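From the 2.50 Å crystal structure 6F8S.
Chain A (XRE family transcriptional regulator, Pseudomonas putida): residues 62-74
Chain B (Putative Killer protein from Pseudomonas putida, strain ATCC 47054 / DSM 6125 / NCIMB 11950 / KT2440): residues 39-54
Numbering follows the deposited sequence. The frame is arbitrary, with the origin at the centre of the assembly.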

# COMPACT_ATOMS: atom_id res chain seq x y z
N CYS A 62 0.94 -13.33 13.74
CA CYS A 62 0.45 -13.39 15.11
C CYS A 62 -1.05 -13.26 15.22
O CYS A 62 -1.66 -13.91 16.06
CB CYS A 62 1.10 -12.30 15.96
SG CYS A 62 0.52 -12.33 17.66
N LEU A 63 -1.63 -12.39 14.39
CA LEU A 63 -3.02 -11.98 14.56
C LEU A 63 -3.92 -12.45 13.42
O LEU A 63 -5.05 -11.99 13.30
CB LEU A 63 -3.10 -10.46 14.67
CG LEU A 63 -2.40 -9.79 15.86
CD1 LEU A 63 -2.36 -8.29 15.65
CD2 LEU A 63 -3.10 -10.11 17.19
N ASP A 64 -3.41 -13.37 12.61
CA ASP A 64 -4.09 -13.90 11.43
C ASP A 64 -4.61 -12.82 10.48
O ASP A 64 -5.80 -12.78 10.18
CB ASP A 64 -5.26 -14.83 11.83
CG ASP A 64 -5.74 -15.69 10.64
OD1 ASP A 64 -5.08 -15.63 9.58
OD2 ASP A 64 -6.76 -16.40 10.76
N THR A 65 -3.71 -11.97 10.01
CA THR A 65 -4.06 -10.98 9.00
C THR A 65 -3.07 -11.10 7.85
O THR A 65 -2.27 -12.03 7.82
CB THR A 65 -4.06 -9.52 9.57
OG1 THR A 65 -2.72 -9.09 9.81
CG2 THR A 65 -4.83 -9.45 10.88
N THR A 66 -3.13 -10.18 6.90
CA THR A 66 -2.12 -10.09 5.88
C THR A 66 -1.11 -9.04 6.32
O THR A 66 -1.45 -8.15 7.11
CB THR A 66 -2.72 -9.75 4.50
OG1 THR A 66 -3.23 -8.41 4.50
CG2 THR A 66 -3.86 -10.71 4.18
N PRO A 67 0.15 -9.14 5.86
CA PRO A 67 1.10 -8.09 6.24
C PRO A 67 0.82 -6.78 5.49
O PRO A 67 1.16 -5.72 6.00
CB PRO A 67 2.46 -8.69 5.82
CG PRO A 67 2.11 -9.62 4.74
CD PRO A 67 0.80 -10.23 5.11
N GLU A 68 0.19 -6.87 4.32
CA GLU A 68 -0.16 -5.70 3.54
C GLU A 68 -1.25 -4.88 4.23
O GLU A 68 -1.32 -3.65 4.06
CB GLU A 68 -0.63 -6.10 2.14
CG GLU A 68 0.48 -6.56 1.25
CD GLU A 68 0.56 -8.07 1.12
OE1 GLU A 68 0.07 -8.79 2.04
OE2 GLU A 68 1.13 -8.53 0.09
N PHE A 69 -2.11 -5.56 4.98
CA PHE A 69 -3.09 -4.87 5.80
C PHE A 69 -2.40 -3.80 6.65
O PHE A 69 -2.81 -2.63 6.67
CB PHE A 69 -3.84 -5.87 6.69
CG PHE A 69 -4.85 -5.24 7.62
CD1 PHE A 69 -6.01 -4.68 7.12
CD2 PHE A 69 -4.64 -5.25 9.00
CE1 PHE A 69 -6.94 -4.11 7.96
CE2 PHE A 69 -5.56 -4.69 9.85
CZ PHE A 69 -6.73 -4.11 9.34
N TRP A 70 -1.34 -4.20 7.35
CA TRP A 70 -0.67 -3.28 8.24
C TRP A 70 0.14 -2.21 7.48
O TRP A 70 0.17 -1.05 7.89
CB TRP A 70 0.22 -4.05 9.22
CG TRP A 70 -0.60 -4.96 10.10
CD1 TRP A 70 -0.79 -6.30 9.95
CD2 TRP A 70 -1.40 -4.56 11.23
NE1 TRP A 70 -1.64 -6.77 10.93
CE2 TRP A 70 -2.02 -5.73 11.72
CE3 TRP A 70 -1.64 -3.35 11.86
CZ2 TRP A 70 -2.87 -5.71 12.84
CZ3 TRP A 70 -2.49 -3.33 12.98
CH2 TRP A 70 -3.09 -4.51 13.45
N LEU A 71 0.75 -2.57 6.36
CA LEU A 71 1.55 -1.61 5.60
C LEU A 71 0.65 -0.60 4.89
O LEU A 71 1.01 0.59 4.77
CB LEU A 71 2.47 -2.34 4.60
CG LEU A 71 3.58 -3.12 5.30
CD1 LEU A 71 4.41 -3.90 4.32
CD2 LEU A 71 4.44 -2.11 6.04
N ASN A 72 -0.52 -1.05 4.44
CA ASN A 72 -1.50 -0.14 3.83
C ASN A 72 -2.00 0.94 4.78
O ASN A 72 -2.25 2.08 4.37
CB ASN A 72 -2.71 -0.92 3.29
CG ASN A 72 -2.36 -1.74 2.06
OD1 ASN A 72 -1.29 -1.56 1.46
ND2 ASN A 72 -3.26 -2.64 1.68
N LEU A 73 -2.16 0.57 6.05
CA LEU A 73 -2.60 1.52 7.07
C LEU A 73 -1.48 2.53 7.32
O LEU A 73 -1.72 3.74 7.44
CB LEU A 73 -3.01 0.79 8.35
CG LEU A 73 -4.25 -0.12 8.26
CD1 LEU A 73 -4.27 -1.11 9.44
CD2 LEU A 73 -5.56 0.65 8.18
N GLN A 74 -0.25 2.02 7.36
CA GLN A 74 0.93 2.84 7.56
C GLN A 74 1.12 3.79 6.38
O GLN A 74 1.45 4.97 6.55
CB GLN A 74 2.17 1.97 7.72
CG GLN A 74 3.41 2.77 8.03
CD GLN A 74 3.32 3.39 9.39
OE1 GLN A 74 3.05 2.70 10.37
NE2 GLN A 74 3.52 4.70 9.46
N LEU B 39 -13.95 2.11 8.06
CA LEU B 39 -13.69 2.44 6.66
C LEU B 39 -12.18 2.31 6.34
O LEU B 39 -11.82 1.80 5.28
CB LEU B 39 -14.16 3.85 6.33
CG LEU B 39 -15.67 4.11 6.33
CD1 LEU B 39 -15.91 5.47 5.71
CD2 LEU B 39 -16.44 3.03 5.58
N ALA B 40 -11.31 2.74 7.26
CA ALA B 40 -9.87 2.58 7.08
C ALA B 40 -9.48 1.11 6.85
O ALA B 40 -8.73 0.78 5.94
CB ALA B 40 -9.11 3.13 8.30
N MET B 41 -9.99 0.23 7.71
CA MET B 41 -9.67 -1.18 7.63
C MET B 41 -10.18 -1.79 6.34
O MET B 41 -9.44 -2.53 5.68
CB MET B 41 -10.23 -1.92 8.84
CG MET B 41 -9.59 -1.47 10.13
SD MET B 41 -10.06 -2.49 11.53
CE MET B 41 -11.81 -2.18 11.61
N LEU B 42 -11.43 -1.46 5.98
CA LEU B 42 -12.03 -1.94 4.73
C LEU B 42 -11.16 -1.59 3.53
O LEU B 42 -10.91 -2.44 2.68
CB LEU B 42 -13.42 -1.34 4.52
CG LEU B 42 -14.64 -1.98 5.17
CD1 LEU B 42 -15.83 -1.17 4.77
CD2 LEU B 42 -14.80 -3.41 4.71
N ASP B 43 -10.72 -0.34 3.46
CA ASP B 43 -9.86 0.07 2.37
C ASP B 43 -8.49 -0.62 2.42
O ASP B 43 -7.90 -0.90 1.38
CB ASP B 43 -9.69 1.59 2.37
CG ASP B 43 -10.88 2.31 1.74
N ALA B 44 -7.99 -0.93 3.61
CA ALA B 44 -6.67 -1.51 3.73
C ALA B 44 -6.67 -3.04 3.52
O ALA B 44 -5.62 -3.62 3.28
CB ALA B 44 -6.08 -1.18 5.07
N ALA B 45 -7.83 -3.68 3.63
CA ALA B 45 -7.91 -5.13 3.62
C ALA B 45 -7.47 -5.73 2.28
O ALA B 45 -7.82 -5.25 1.21
CB ALA B 45 -9.32 -5.59 3.95
N THR B 46 -6.70 -6.80 2.39
CA THR B 46 -6.17 -7.49 1.23
C THR B 46 -6.81 -8.87 1.11
O THR B 46 -6.98 -9.39 0.01
CB THR B 46 -4.65 -7.59 1.35
OG1 THR B 46 -4.09 -6.43 0.74
CG2 THR B 46 -4.13 -8.80 0.70
N GLU B 47 -7.21 -9.42 2.25
CA GLU B 47 -7.88 -10.71 2.31
C GLU B 47 -9.00 -10.63 3.34
O GLU B 47 -8.93 -9.82 4.27
CB GLU B 47 -6.89 -11.85 2.68
CG GLU B 47 -5.92 -12.20 1.57
CD GLU B 47 -4.93 -13.28 1.96
OE1 GLU B 47 -5.13 -13.97 2.99
OE2 GLU B 47 -3.93 -13.46 1.21
N LEU B 48 -10.01 -11.47 3.19
CA LEU B 48 -11.13 -11.51 4.10
C LEU B 48 -10.71 -11.69 5.57
O LEU B 48 -11.38 -11.17 6.48
CB LEU B 48 -12.10 -12.62 3.69
CG LEU B 48 -13.36 -12.72 4.54
CD1 LEU B 48 -14.03 -11.35 4.66
CD2 LEU B 48 -14.34 -13.72 3.95
N ARG B 49 -9.59 -12.37 5.81
CA ARG B 49 -9.11 -12.54 7.19
C ARG B 49 -8.81 -11.19 7.86
O ARG B 49 -8.95 -11.06 9.08
CB ARG B 49 -7.86 -13.42 7.23
CG ARG B 49 -6.66 -12.87 6.51
CD ARG B 49 -5.51 -13.90 6.51
NE ARG B 49 -5.70 -14.90 5.47
CZ ARG B 49 -6.05 -16.16 5.69
NH1 ARG B 49 -6.24 -16.59 6.93
NH2 ARG B 49 -6.20 -17.00 4.67
N ASP B 50 -8.45 -10.20 7.05
CA ASP B 50 -8.17 -8.87 7.56
C ASP B 50 -9.41 -8.28 8.22
O ASP B 50 -9.30 -7.46 9.13
CB ASP B 50 -7.66 -7.97 6.44
CG ASP B 50 -6.28 -8.40 5.92
OD1 ASP B 50 -5.51 -9.00 6.71
OD2 ASP B 50 -5.96 -8.14 4.73
N LEU B 51 -10.59 -8.69 7.77
CA LEU B 51 -11.82 -8.17 8.37
C LEU B 51 -12.41 -9.14 9.38
O LEU B 51 -13.03 -8.72 10.33
CB LEU B 51 -12.84 -7.84 7.29
CG LEU B 51 -12.31 -6.73 6.38
CD1 LEU B 51 -13.20 -6.60 5.17
CD2 LEU B 51 -12.20 -5.40 7.14
N ARG B 52 -12.16 -10.43 9.18
CA ARG B 52 -12.62 -11.46 10.11
C ARG B 52 -11.79 -11.55 11.39
O ARG B 52 -12.32 -11.84 12.46
CB ARG B 52 -12.61 -12.83 9.42
CG ARG B 52 -13.26 -13.95 10.23
CD ARG B 52 -13.78 -15.01 9.29
NE ARG B 52 -12.74 -15.33 8.32
CZ ARG B 52 -12.97 -15.82 7.11
NH1 ARG B 52 -14.22 -16.06 6.71
NH2 ARG B 52 -11.94 -16.07 6.29
N SER B 53 -10.49 -11.32 11.28
CA SER B 53 -9.63 -11.52 12.45
C SER B 53 -9.82 -10.51 13.58
O SER B 53 -9.85 -10.93 14.73
CB SER B 53 -8.16 -11.54 12.03
OG SER B 53 -7.88 -12.73 11.32
N PRO B 54 -9.95 -9.20 13.28
CA PRO B 54 -10.06 -8.29 14.44
C PRO B 54 -11.34 -8.57 15.21
O PRO B 54 -12.42 -8.48 14.63
CB PRO B 54 -10.09 -6.89 13.80
CG PRO B 54 -9.57 -7.07 12.42
CD PRO B 54 -9.99 -8.46 12.01

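The contact centres on the carboxylate of D50(B), which is buried and must therefore be paid for in hydrogen bonds. D50(B) OD1 accepts from the backbone T66(A) N at 2.7 Å. D50(B) OD2 accepts from the hydroxyl T66(A) OG1 at 2.8 Å and, within its own chain, from T46(B) N at 2.8 Å and E47(B) N at 3.1 Å, so one aspartate both ties its own loop and grips the partner. Threonine suits position 66 because its hydroxyl works in two directions: while donating to D50(B), T66(A) OG1 accepts from F69(A) N at 3.1 Å, capping the helix that follows T66(A).

To one side of this centre, D64(A), the first residue to leave helical phi/psi after a helix, with positive phi, offers its carbonyl to S53(B): S53(B) OG donates to D64(A) O across a very short 2.4 Å. Its side chain forms a salt bridge, D64(A) OD1 to R49(B) NH1 at 3.0 Å, and R49(B) NE is held by E47(B) OE1 at 2.7 Å, so the guanidinium serves two acids.

Along the helix, N72(A) ND2 donates to A44(B) O at 3.0 Å, satisfying a carbonyl near a helix end. Apolar packing completes the contact: F69(A), the most heavily covered residue, sets its broad ring beside M41(B) and A44(B), with F69(A) CZ 4.0 Å from M41(B) CG, and L73(A) CD2 lies 3.6 Å from A44(B) CB.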